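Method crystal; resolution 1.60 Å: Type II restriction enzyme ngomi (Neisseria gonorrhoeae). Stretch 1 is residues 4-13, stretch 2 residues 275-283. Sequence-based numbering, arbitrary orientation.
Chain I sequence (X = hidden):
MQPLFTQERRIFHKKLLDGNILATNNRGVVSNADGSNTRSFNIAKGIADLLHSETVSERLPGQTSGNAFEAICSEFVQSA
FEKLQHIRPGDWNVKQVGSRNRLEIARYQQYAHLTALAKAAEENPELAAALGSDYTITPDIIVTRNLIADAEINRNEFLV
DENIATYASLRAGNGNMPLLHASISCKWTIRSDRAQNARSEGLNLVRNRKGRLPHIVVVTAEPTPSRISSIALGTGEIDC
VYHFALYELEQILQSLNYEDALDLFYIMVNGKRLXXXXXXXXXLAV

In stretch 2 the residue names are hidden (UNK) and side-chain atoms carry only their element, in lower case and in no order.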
# COMPACT_ATOMS: atom_id res chain seq x y z
N LEU I 4 -21.69 14.45 -31.34
CA LEU I 4 -22.42 14.65 -30.09
C LEU I 4 -21.58 14.87 -28.85
O LEU I 4 -22.02 15.58 -27.96
CB LEU I 4 -23.41 13.51 -29.85
CG LEU I 4 -24.53 13.39 -30.89
CD1 LEU I 4 -25.53 12.35 -30.41
CD2 LEU I 4 -25.21 14.74 -31.10
N PHE I 5 -20.40 14.25 -28.76
CA PHE I 5 -19.58 14.47 -27.58
C PHE I 5 -19.05 15.91 -27.56
O PHE I 5 -18.81 16.47 -26.49
CB PHE I 5 -18.46 13.44 -27.49
CG PHE I 5 -18.91 12.10 -26.92
CD1 PHE I 5 -18.00 11.06 -26.74
CD2 PHE I 5 -20.24 11.89 -26.55
CE1 PHE I 5 -18.42 9.83 -26.21
CE2 PHE I 5 -20.66 10.67 -26.02
CZ PHE I 5 -19.75 9.65 -25.85
N THR I 6 -18.89 16.51 -28.75
CA THR I 6 -18.43 17.89 -28.81
C THR I 6 -19.59 18.77 -28.35
O THR I 6 -19.40 19.72 -27.57
CB THR I 6 -17.99 18.27 -30.25
OG1 THR I 6 -16.91 17.41 -30.65
CG2 THR I 6 -17.52 19.73 -30.33
N GLN I 7 -20.80 18.43 -28.78
CA GLN I 7 -21.98 19.18 -28.38
C GLN I 7 -22.18 19.08 -26.86
O GLN I 7 -22.48 20.07 -26.19
CB GLN I 7 -23.21 18.64 -29.11
CG GLN I 7 -23.13 18.85 -30.62
CD GLN I 7 -24.40 18.46 -31.34
OE1 GLN I 7 -25.50 18.76 -30.89
NE2 GLN I 7 -24.24 17.80 -32.49
N GLU I 8 -21.98 17.89 -26.31
CA GLU I 8 -22.13 17.70 -24.87
C GLU I 8 -21.09 18.50 -24.09
O GLU I 8 -21.37 19.02 -23.02
CB GLU I 8 -22.00 16.22 -24.50
CG GLU I 8 -23.18 15.36 -24.90
CD GLU I 8 -24.45 15.72 -24.14
OE1 GLU I 8 -24.35 16.11 -22.96
OE2 GLU I 8 -25.54 15.58 -24.72
N ARG I 9 -19.87 18.55 -24.62
CA ARG I 9 -18.78 19.29 -23.96
C ARG I 9 -19.13 20.78 -23.94
O ARG I 9 -18.89 21.46 -22.94
CB ARG I 9 -17.46 19.06 -24.72
CG ARG I 9 -16.22 19.64 -24.04
CD ARG I 9 -15.01 19.40 -24.90
NE ARG I 9 -13.74 19.76 -24.27
CZ ARG I 9 -13.15 20.95 -24.40
NH1 ARG I 9 -13.70 21.91 -25.13
NH2 ARG I 9 -11.99 21.16 -23.80
N ARG I 10 -19.73 21.27 -25.02
CA ARG I 10 -20.11 22.68 -25.05
C ARG I 10 -21.25 22.97 -24.08
O ARG I 10 -21.28 24.00 -23.43
CB ARG I 10 -20.50 23.09 -26.49
CG ARG I 10 -19.30 22.95 -27.41
CD ARG I 10 -19.55 23.40 -28.85
NE ARG I 10 -18.35 23.17 -29.66
CZ ARG I 10 -18.16 23.66 -30.88
NH1 ARG I 10 -19.09 24.41 -31.45
NH2 ARG I 10 -17.03 23.39 -31.53
N ILE I 11 -22.18 22.03 -23.96
CA ILE I 11 -23.29 22.18 -23.03
C ILE I 11 -22.74 22.24 -21.61
O ILE I 11 -23.23 23.01 -20.78
CB ILE I 11 -24.29 21.00 -23.19
CG1 ILE I 11 -25.04 21.15 -24.52
CG2 ILE I 11 -25.24 20.95 -22.01
CD1 ILE I 11 -25.88 19.93 -24.89
N PHE I 12 -21.74 21.42 -21.32
CA PHE I 12 -21.09 21.38 -20.02
C PHE I 12 -20.50 22.78 -19.70
O PHE I 12 -20.74 23.35 -18.64
CB PHE I 12 -20.01 20.28 -20.09
CG PHE I 12 -18.98 20.32 -18.99
CD1 PHE I 12 -19.27 19.87 -17.70
CD2 PHE I 12 -17.69 20.73 -19.27
CE1 PHE I 12 -18.29 19.82 -16.71
CE2 PHE I 12 -16.68 20.69 -18.28
CZ PHE I 12 -16.99 20.23 -17.01
N HIS I 13 -19.76 23.34 -20.66
CA HIS I 13 -19.18 24.67 -20.44
C HIS I 13 -20.25 25.74 -20.27
O HIS I 13 -20.15 26.62 -19.41
CB HIS I 13 -18.26 25.03 -21.60
CG HIS I 13 -16.97 24.29 -21.61
ND1 HIS I 13 -16.22 24.10 -22.75
CD2 HIS I 13 -16.28 23.69 -20.60
CE1 HIS I 13 -15.13 23.41 -22.45
NE2 HIS I 13 -15.14 23.16 -21.15
N UNK I 275 -6.15 14.01 -19.15
CA UNK I 275 -6.92 14.00 -20.38
C UNK I 275 -7.98 15.10 -20.33
O UNK I 275 -8.01 15.89 -19.39
c UNK I 275 -7.39 10.13 -20.84
c UNK I 275 -7.61 12.63 -20.57
n UNK I 275 -7.20 7.68 -21.34
c UNK I 275 -6.44 8.92 -20.87
c UNK I 275 -6.63 11.45 -20.69
N UNK I 276 -8.85 15.16 -21.34
CA UNK I 276 -9.90 16.17 -21.39
C UNK I 276 -11.19 15.59 -20.80
O UNK I 276 -11.37 14.37 -20.80
o UNK I 276 -11.00 18.75 -22.42
c UNK I 276 -10.20 16.56 -22.84
o UNK I 276 -12.32 17.39 -23.51
c UNK I 276 -11.25 17.64 -22.94
N UNK I 277 -12.09 16.46 -20.34
CA UNK I 277 -13.38 16.00 -19.79
C UNK I 277 -14.10 15.09 -20.83
O UNK I 277 -14.76 14.12 -20.45
c UNK I 277 -15.65 16.79 -18.86
c UNK I 277 -14.52 18.12 -20.64
c UNK I 277 -15.56 16.08 -17.57
c UNK I 277 -14.29 17.24 -19.42
N UNK I 278 -13.93 15.37 -22.13
CA UNK I 278 -14.59 14.57 -23.17
C UNK I 278 -14.06 13.13 -23.29
O UNK I 278 -14.69 12.28 -23.92
o UNK I 278 -13.19 15.24 -25.08
c UNK I 278 -14.50 15.27 -24.56
N UNK I 279 -12.91 12.86 -22.70
CA UNK I 279 -12.34 11.51 -22.74
C UNK I 279 -12.96 10.64 -21.65
O UNK I 279 -12.93 9.39 -21.73
o UNK I 279 -10.24 11.71 -24.74
o UNK I 279 -9.40 13.26 -23.41
c UNK I 279 -10.83 11.60 -22.48
c UNK I 279 -10.10 12.24 -23.63
N UNK I 280 -13.55 11.28 -20.65
CA UNK I 280 -14.08 10.53 -19.52
C UNK I 280 -15.19 9.52 -19.81
O UNK I 280 -15.09 8.35 -19.39
c UNK I 280 -14.51 11.48 -18.39
c UNK I 280 -15.32 11.80 -16.05
c UNK I 280 -13.96 9.75 -16.62
c UNK I 280 -15.01 10.76 -17.12
N UNK I 281 -16.25 9.92 -20.53
CA UNK I 281 -17.32 8.94 -20.81
C UNK I 281 -16.80 7.68 -21.49
O UNK I 281 -17.13 6.56 -21.08
c UNK I 281 -16.58 11.23 -21.11
c UNK I 281 -18.08 11.14 -21.27
c UNK I 281 -18.28 9.72 -21.71
N UNK I 282 -15.95 7.83 -22.51
CA UNK I 282 -15.38 6.66 -23.19
C UNK I 282 -14.44 5.87 -22.27
O UNK I 282 -14.39 4.64 -22.35
c UNK I 282 -14.64 7.08 -24.47
c UNK I 282 -14.72 7.79 -26.86
c UNK I 282 -15.48 7.06 -25.75
c UNK I 282 -15.80 5.61 -26.16
N UNK I 283 -13.68 6.55 -21.41
CA UNK I 283 -12.79 5.82 -20.51
C UNK I 283 -13.62 5.01 -19.48
O UNK I 283 -13.15 4.00 -18.98
c UNK I 283 -10.61 7.10 -20.67
o UNK I 283 -10.48 6.50 -21.76
o UNK I 283 -9.78 7.92 -20.24
c UNK I 283 -11.82 6.77 -19.80

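Stretch 1 is one regular helix, and Phe 5, Arg 9 and Phe 12 are the side chains it turns toward stretch 2; five of the nine hidden positions, 276, 277, 278, 281 and 282, meet them.

Position 275 carries four carbons in an unbranched row ending in a nitrogen, and it touches nothing on stretch 1. That chain is a lysine. The nitrogen of Lys 275 stays within its own stretch and reaches a side-chain oxygen of position 283.

Position 276 has two carbons, the second carrying two oxygens. One oxygen lies 2.9 Å from NE of Arg 9 and the other 2.9 Å from NH2 of Arg 9, so this is a short carboxylate, aspartate. Asp 276 OD2 takes the hydrogen bond from NE, and OD1 the one from NH2, the two together making a paired salt bridge. OD2 lies at the edge of the guanidinium, near its plane, where the N-H bonds point.

At 277 there are four carbons, forked at the first, with one arm two carbons long. That arm begins 4.1 Å from CE2 of Phe 12, over one face of its ring, and the one-carbon arm lies 4.1 Å from NE of Arg 9; this is isoleucine. The approach of Ile 277 CG1 to the Phe 12 ring is a CH-pi contact, so both arms of the fork meet the helix.

Position 278 shows one carbon and then one oxygen, and its CB is 4.2 Å from CD of Arg 9. This is serine. Ser 278 OG donates to OD2 of Asp 276 at 2.8 Å, and its backbone N donates to that same OD2 at 2.9 Å.

Position 279 again has two carbons with two oxygens on the second, but its CB points away from stretch 1. Asp 279 turns OD2 back to the backbone N of Asp 276, at 2.9 Å, and so braces the turn.

The four carbons at 280, forked at the second, have nothing on stretch 1 in reach; this is Leu 280.

At 281 three carbons close a ring onto the backbone N, and its CB lies 4.4 Å from CZ of Phe 5. Only proline closes such a ring, so this is Pro 281.

Position 282 has four carbons forked at the second. Its CB leaves the backbone sideways, yet the end comes nearer, and the carbon at the fork lies 4.1 Å from CE1 of Phe 5, at the ring's edge. This is another leucine, Leu 282.

Position 283, two carbons with two oxygens on the second, is out of reach of stretch 1. It is aspartate, and Asp 283 OD2 is 2.8 Å from Lys 275 NZ, a salt bridge.

The rule is a polar clamp with apolar contacts on both flanks along the helix. Arg 9, extended with chi1 to chi3 all t, grips a carboxylate whose OD2 is also held by the Ser 278 N and OG, so the acceptor is positioned by its own turn. Phe 12 packs against Ile 277, and Phe 5 against Pro 281 and Leu 282. The two stretches bury 357 Å² between them, the charged pair at Arg 9 lying between the two apolar contacts along the helix.

Stretch 2 275-283: KDISDLPLD
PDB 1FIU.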